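Local coordinates for phosphopantetheine attachment site family protein (Acinetobacter baumannii, PDB 4HKG), which probably serves as a free-standing peptidyl carrier protein that carries intermediates on a phosphopantetheine arm in a non-ribosomal peptide synthetase pathway, at residues T56-L60 with Y77-L82. Sequence-based numbering, arbitrary orientation. Where two conformers were deposited one is given.
Sequences TKLEL and YLVSEL
Leu58 and Leu82 meet branch against branch, their side chains slanting across one another: CD2 of Leu82 lies 3.8 Å from CD1 of Leu58 and nearly as close to that residue's CG and CD2, so one methyl sits against the branch carbon and both of its methyls. CD1 of Leu58 also reaches deeper, to CD2 of Leu78 at 4.1 Å, and touches CB of Glu81. Residues i, i+3 and i+4 of the helix, Leu78, Glu81 and Leu82, thus line up against a single leucine from the loop. Next to it, Leu60 crosses Leu78 at about a right angle; its CD2 touches CD2 of Leu78 and, 4.1 Å away, CE2 of Tyr77, which it meets at the ring edge, near the ring plane. Carrier proteins of this family are small helical bundles, and here the start of the loop leaving helix 42-56 closes against the last turns of helix 71-82, while Trp10 and Ile14 of helix 7-22 pack on Leu82 and Leu78, respectively. The loop turns out of its helix at Lys57, which has positive phi (67°), and an ST turn braces the exit: Leu58 N donates to Thr56 OG1 over 3.1 Å, a hydroxyl also hydrogen-bonded to Leu52 O. At the polar margin, Glu81 has CG anti to its carbonyl carbon (chi1 -71°), which sets CG over one face of the Tyr77 ring, off toward the rim; the further bend at chi2 turns the carboxylate. A water donates to Glu59 O at 2.7 Å and, weakly, to Glu81 OE1, bridging loop and helix beside the leucines.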
loop_
_atom_site.group_PDB
_atom_site.type_symbol
_atom_site.label_atom_id
_atom_site.label_comp_id
_atom_site.label_asym_id
_atom_site.label_seq_id
_atom_site.Cartn_x
_atom_site.Cartn_y
_atom_site.Cartn_z
ATOM N N THR A 56 4.877 -10.666 1.698
ATOM C CA THR A 56 5.596 -10.859 0.427
ATOM C C THR A 56 7.008 -11.418 0.554
ATOM O O THR A 56 7.583 -11.851 -0.445
ATOM C CB THR A 56 5.737 -9.541 -0.358
ATOM O OG1 THR A 56 6.624 -8.666 0.353
ATOM C CG2 THR A 56 4.390 -8.866 -0.550
ATOM N N LYS A 57 7.568 -11.373 1.762
ATOM C CA LYS A 57 8.964 -11.758 2.020
ATOM C C LYS A 57 9.978 -10.804 1.382
ATOM O O LYS A 57 11.182 -11.078 1.373
ATOM C CB LYS A 57 9.251 -13.204 1.593
ATOM C CG LYS A 57 8.274 -14.224 2.156
ATOM N N LEU A 58 9.492 -9.684 0.857
ATOM C CA LEU A 58 10.366 -8.656 0.308
ATOM C C LEU A 58 10.825 -7.727 1.417
ATOM O O LEU A 58 10.148 -7.589 2.438
ATOM C CB LEU A 58 9.613 -7.824 -0.725
ATOM C CG LEU A 58 9.098 -8.520 -1.981
ATOM C CD1 LEU A 58 8.161 -7.574 -2.723
ATOM C CD2 LEU A 58 10.261 -8.926 -2.865
ATOM N N GLU A 59 11.971 -7.091 1.215
ATOM C CA GLU A 59 12.376 -5.984 2.065
ATOM C C GLU A 59 11.791 -4.728 1.453
ATOM O O GLU A 59 12.009 -4.451 0.276
ATOM C CB GLU A 59 13.894 -5.880 2.134
ATOM C CG GLU A 59 14.380 -4.757 3.026
ATOM C CD GLU A 59 15.703 -5.076 3.683
ATOM O OE1 GLU A 59 16.193 -4.233 4.461
ATOM O OE2 GLU A 59 16.247 -6.173 3.424
ATOM N N LEU A 60 11.038 -3.979 2.249
ATOM C CA LEU A 60 10.271 -2.838 1.751
ATOM C C LEU A 60 10.395 -1.668 2.711
ATOM O O LEU A 60 9.889 -1.733 3.829
ATOM C CB LEU A 60 8.798 -3.215 1.604
ATOM C CG LEU A 60 8.486 -4.382 0.671
ATOM C CD1 LEU A 60 7.054 -4.833 0.890
ATOM C CD2 LEU A 60 8.695 -3.989 -0.779
ATOM N N TYR A 77 4.487 -1.439 -8.164
ATOM C CA TYR A 77 5.842 -1.719 -7.704
ATOM C C TYR A 77 5.992 -3.162 -7.210
ATOM O O TYR A 77 6.947 -3.851 -7.575
ATOM C CB TYR A 77 6.269 -0.722 -6.621
ATOM C CG TYR A 77 7.629 -1.017 -6.049
ATOM C CD1 TYR A 77 8.777 -0.688 -6.748
ATOM C CD2 TYR A 77 7.766 -1.639 -4.814
ATOM C CE1 TYR A 77 10.026 -0.959 -6.236
ATOM C CE2 TYR A 77 9.018 -1.917 -4.290
ATOM C CZ TYR A 77 10.140 -1.575 -5.009
ATOM O OH TYR A 77 11.396 -1.838 -4.513
ATOM N N LEU A 78 5.036 -3.621 -6.400
ATOM C CA LEU A 78 5.092 -4.985 -5.882
ATOM C C LEU A 78 5.089 -6.017 -6.994
ATOM O O LEU A 78 5.862 -6.975 -6.956
ATOM C CB LEU A 78 3.937 -5.265 -4.918
ATOM C CG LEU A 78 3.969 -4.490 -3.609
ATOM C CD1 LEU A 78 2.840 -4.956 -2.721
ATOM C CD2 LEU A 78 5.310 -4.665 -2.905
ATOM N N VAL A 79 4.226 -5.829 -7.985
ATOM C CA VAL A 79 4.196 -6.746 -9.124
ATOM C C VAL A 79 5.562 -6.800 -9.810
ATOM O O VAL A 79 6.054 -7.879 -10.136
ATOM C CB VAL A 79 3.104 -6.367 -10.153
ATOM C CG1 VAL A 79 3.250 -7.187 -11.428
ATOM C CG2 VAL A 79 1.728 -6.571 -9.554
ATOM N N SER A 80 6.163 -5.632 -10.005
ATOM C CA SER A 80 7.471 -5.538 -10.641
ATOM C C SER A 80 8.535 -6.288 -9.849
ATOM O O SER A 80 9.369 -6.984 -10.424
ATOM C CB SER A 80 7.881 -4.073 -10.809
ATOM O OG SER A 80 7.100 -3.436 -11.804
ATOM N N GLU A 81 8.490 -6.149 -8.529
ATOM C CA GLU A 81 9.486 -6.760 -7.659
ATOM C C GLU A 81 9.350 -8.271 -7.604
ATOM O O GLU A 81 10.336 -8.980 -7.423
ATOM C CB GLU A 81 9.394 -6.193 -6.246
ATOM C CG GLU A 81 9.866 -4.765 -6.129
ATOM C CD GLU A 81 11.337 -4.613 -6.465
ATOM O OE1 GLU A 81 12.181 -5.194 -5.750
ATOM O OE2 GLU A 81 11.657 -3.915 -7.449
ATOM N N LEU A 82 8.126 -8.760 -7.759
ATOM C CA LEU A 82 7.847 -10.179 -7.603
ATOM C C LEU A 82 7.842 -10.921 -8.934
ATOM O O LEU A 82 7.782 -12.151 -8.966
ATOM C CB LEU A 82 6.514 -10.368 -6.874
ATOM C CG LEU A 82 6.538 -9.891 -5.419
ATOM C CD1 LEU A 82 5.134 -9.742 -4.863
ATOM C CD2 LEU A 82 7.349 -10.853 -4.557
HETATM O O HOH W 1 11.758 -4.976 -2.354
#